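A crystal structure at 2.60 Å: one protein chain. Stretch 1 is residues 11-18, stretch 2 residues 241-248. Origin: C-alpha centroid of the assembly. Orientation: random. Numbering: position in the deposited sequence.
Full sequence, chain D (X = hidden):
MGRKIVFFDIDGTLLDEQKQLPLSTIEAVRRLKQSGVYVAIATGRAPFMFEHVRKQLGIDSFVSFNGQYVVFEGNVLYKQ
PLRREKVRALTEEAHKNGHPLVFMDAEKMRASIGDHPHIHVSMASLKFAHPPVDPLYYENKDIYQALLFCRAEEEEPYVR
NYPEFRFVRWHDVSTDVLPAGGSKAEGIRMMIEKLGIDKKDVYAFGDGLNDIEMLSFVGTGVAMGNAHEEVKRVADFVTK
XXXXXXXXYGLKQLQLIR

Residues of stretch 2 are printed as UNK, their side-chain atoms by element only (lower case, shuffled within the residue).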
# COMPACT_ATOMS: atom_id res chain seq x y z
N ASP D 11 5.96 3.73 -11.21
CA ASP D 11 5.32 3.13 -12.37
C ASP D 11 6.17 3.08 -13.62
O ASP D 11 6.73 4.09 -14.05
CB ASP D 11 4.02 3.86 -12.71
CG ASP D 11 2.96 3.67 -11.66
OD1 ASP D 11 2.99 2.65 -10.95
OD2 ASP D 11 2.08 4.55 -11.56
N GLY D 12 6.26 1.90 -14.22
CA GLY D 12 7.06 1.73 -15.42
C GLY D 12 8.50 1.39 -15.10
O GLY D 12 9.23 0.93 -15.96
N THR D 13 8.91 1.62 -13.85
CA THR D 13 10.28 1.34 -13.45
C THR D 13 10.33 0.20 -12.44
O THR D 13 10.99 -0.81 -12.69
CB THR D 13 10.95 2.58 -12.84
OG1 THR D 13 10.86 3.67 -13.77
CG2 THR D 13 12.41 2.30 -12.53
N LEU D 14 9.66 0.35 -11.31
CA LEU D 14 9.64 -0.70 -10.31
C LEU D 14 8.46 -1.62 -10.59
O LEU D 14 8.55 -2.83 -10.40
CB LEU D 14 9.50 -0.12 -8.90
CG LEU D 14 10.70 0.61 -8.29
CD1 LEU D 14 10.29 1.17 -6.94
CD2 LEU D 14 11.87 -0.35 -8.13
N LEU D 15 7.36 -1.04 -11.05
CA LEU D 15 6.16 -1.80 -11.37
C LEU D 15 5.93 -1.81 -12.87
O LEU D 15 6.07 -0.78 -13.53
CB LEU D 15 4.96 -1.18 -10.67
CG LEU D 15 5.07 -1.08 -9.14
CD1 LEU D 15 3.81 -0.45 -8.58
CD2 LEU D 15 5.31 -2.47 -8.55
N ASP D 16 5.59 -2.98 -13.41
CA ASP D 16 5.35 -3.12 -14.85
C ASP D 16 4.02 -2.52 -15.26
O ASP D 16 3.38 -1.84 -14.46
CB ASP D 16 5.40 -4.59 -15.27
CG ASP D 16 4.35 -5.44 -14.57
OD1 ASP D 16 3.29 -4.90 -14.18
OD2 ASP D 16 4.59 -6.66 -14.42
N GLU D 17 3.60 -2.77 -16.49
CA GLU D 17 2.35 -2.20 -16.99
C GLU D 17 1.12 -2.61 -16.20
O GLU D 17 0.13 -1.89 -16.19
CB GLU D 17 2.15 -2.55 -18.47
CG GLU D 17 1.16 -1.63 -19.16
CD GLU D 17 0.94 -1.99 -20.62
OE1 GLU D 17 1.93 -2.07 -21.37
OE2 GLU D 17 -0.23 -2.19 -21.01
N GLN D 18 1.19 -3.75 -15.52
CA GLN D 18 0.07 -4.24 -14.72
C GLN D 18 0.20 -3.88 -13.24
O GLN D 18 -0.55 -4.39 -12.41
CB GLN D 18 -0.08 -5.76 -14.85
CG GLN D 18 -0.67 -6.24 -16.17
CD GLN D 18 0.16 -5.83 -17.37
OE1 GLN D 18 1.36 -6.11 -17.45
NE2 GLN D 18 -0.48 -5.16 -18.33
N UNK D 241 13.14 -3.63 -21.12
CA UNK D 241 11.84 -3.19 -20.61
C UNK D 241 11.64 -3.68 -19.17
O UNK D 241 12.33 -4.60 -18.73
c UNK D 241 11.65 -3.88 -22.86
c UNK D 241 12.99 -4.37 -22.38
c UNK D 241 10.86 -3.84 -21.59
N UNK D 242 10.71 -3.05 -18.46
CA UNK D 242 10.45 -3.41 -17.07
C UNK D 242 10.08 -4.88 -16.86
O UNK D 242 10.49 -5.50 -15.88
c UNK D 242 8.03 -2.77 -17.21
c UNK D 242 9.19 -2.84 -14.98
c UNK D 242 9.34 -2.54 -16.47
N UNK D 243 9.33 -5.45 -17.79
CA UNK D 243 8.93 -6.85 -17.66
C UNK D 243 9.95 -7.82 -18.23
O UNK D 243 9.67 -9.00 -18.41
o UNK D 243 8.13 -5.77 -20.22
o UNK D 243 7.02 -7.63 -20.54
c UNK D 243 7.56 -7.06 -18.31
c UNK D 243 7.58 -6.80 -19.80
N UNK D 244 11.15 -7.32 -18.52
CA UNK D 244 12.22 -8.16 -19.06
C UNK D 244 13.45 -8.06 -18.17
O UNK D 244 14.58 -8.06 -18.65
c UNK D 244 11.48 -7.92 -21.49
c UNK D 244 11.13 -9.39 -21.61
c UNK D 244 12.59 -7.72 -20.48
n UNK D 244 9.66 -11.05 -22.71
c UNK D 244 9.96 -9.60 -22.55
N UNK D 245 13.21 -7.97 -16.86
CA UNK D 245 14.27 -7.86 -15.88
C UNK D 245 15.09 -6.59 -16.14
O UNK D 245 16.30 -6.56 -15.91
c UNK D 245 14.44 -10.41 -15.90
c UNK D 245 15.32 -11.55 -15.43
c UNK D 245 15.18 -9.09 -15.94
o UNK D 245 16.53 -11.52 -15.75
o UNK D 245 14.81 -12.47 -14.75
N UNK D 246 14.40 -5.56 -16.62
CA UNK D 246 15.05 -4.30 -16.92
C UNK D 246 15.96 -3.77 -15.82
O UNK D 246 17.13 -3.44 -16.07
N UNK D 247 15.44 -3.68 -14.60
CA UNK D 247 16.23 -3.18 -13.50
C UNK D 247 17.41 -4.07 -13.13
O UNK D 247 18.52 -3.59 -12.95
c UNK D 247 15.35 -2.93 -12.28
c UNK D 247 13.57 -1.32 -11.47
c UNK D 247 16.20 -2.75 -11.03
c UNK D 247 14.50 -1.69 -12.57
N UNK D 248 17.17 -5.38 -13.02
CA UNK D 248 18.23 -6.31 -12.68
C UNK D 248 19.34 -6.27 -13.73
O UNK D 248 20.53 -6.15 -13.41
n UNK D 248 20.27 -10.33 -13.07
c UNK D 248 21.16 -10.88 -10.79
c UNK D 248 18.73 -8.79 -12.50
c UNK D 248 20.06 -9.61 -9.04
c UNK D 248 19.30 -9.47 -13.54
c UNK D 248 20.34 -10.22 -11.71
c UNK D 248 17.67 -7.74 -12.60
c UNK D 248 21.01 -10.57 -9.46
c UNK D 248 19.24 -8.95 -9.95
c UNK D 248 19.38 -9.26 -11.31

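Position 241 has three side-chain carbons, and they close a ring onto the backbone N. The ring makes no contact with stretch 1. That ring identifies Pro-241. Pro-241 O is used within its own stretch, accepting a hydrogen bond from N of residue 244 at 3.0 Å and a weak one from N of residue 246 at 3.1 Å.

Position 242 carries three carbons, one bearing the other two. The branch lies at CB, and no oxygen or nitrogen is present. The CA-to-CB bond points toward stretch 1. The CB of 242 lies 3.5 Å from Gly-12 O, and both branch carbons also lie against stretch 1. A carbon forked at CB with two methyl ends is valine, so this is Val-242. Val-242 CG2 is 3.6 Å from Thr-13 O and 4.0 Å from Leu-15 O. Val-242 CG1 is 3.6 Å from Asp-16 CA and 3.7 Å from Asp-16 CB. Both methyls lie near Asp-16; CG2 also approaches the carbonyls of Thr-13 and Leu-15.

Position 243 has two carbons, the second carrying two oxygens. The CA-to-CB bond points sideways. The contact with stretch 1 is light, with the CB of 243 lying 4.5 Å from Asp-16 CB. This short carboxylate is Asp-243. No hydrogen bond joins the two acids.

Position 244 has four carbons in a row ending in nitrogen. The chain is exposed and stays out of reach of stretch 1. This is Lys-244.

Position 245 has three carbons, the third carrying two oxygens, one carbon more than Asp-243. It does not reach stretch 1. It is Glu-245. It sits at the N-cap position, right before the helix.

Position 246 has no side-chain atoms, so it is Gly-246. An ideal CB here would clash with Pro-241 O at 2.6 Å. The helix begins at this residue.

Position 247 has four carbons, forked at the first, with one arm two carbons long. The CA-to-CB bond points toward stretch 1. The end carbon of the longer arm lies against Thr-13 O, Thr-13 CG2 and Leu-14 CD2. The pattern is that of Ile-247. Ile-247 CD1 lies 2.9 Å from Thr-13 O, a very tight approach for a carbon and an oxygen. Ile-247 CD1 is also 3.9 Å from Thr-13 CG2 and 3.9 Å from Leu-14 CD2.

Position 248 has one carbon followed by fused five- and six-membered rings holding eight carbons and one nitrogen. Its side chain is out of reach of stretch 1. This is Trp-248.

The contact is small, burying 278 Å² over both sides, and no hydrogen bond crosses it. Val-242 and Ile-247 supply most of the covered area on stretch 2. Val-242 packs on backbone carbonyls and on Asp-16, while Ile-247 reaches Thr-13 and Leu-14. The facing loop is held by its own bonds: Gly-12 N donates to Leu-15 O at 2.8 Å, and Gln-18 N donates to Asp-16 OD1 at 2.7 Å. Close packing against this loop makes the contact, without polar pairing between the stretches.

Stretch 2, residues 241-248: PVDKEGIW
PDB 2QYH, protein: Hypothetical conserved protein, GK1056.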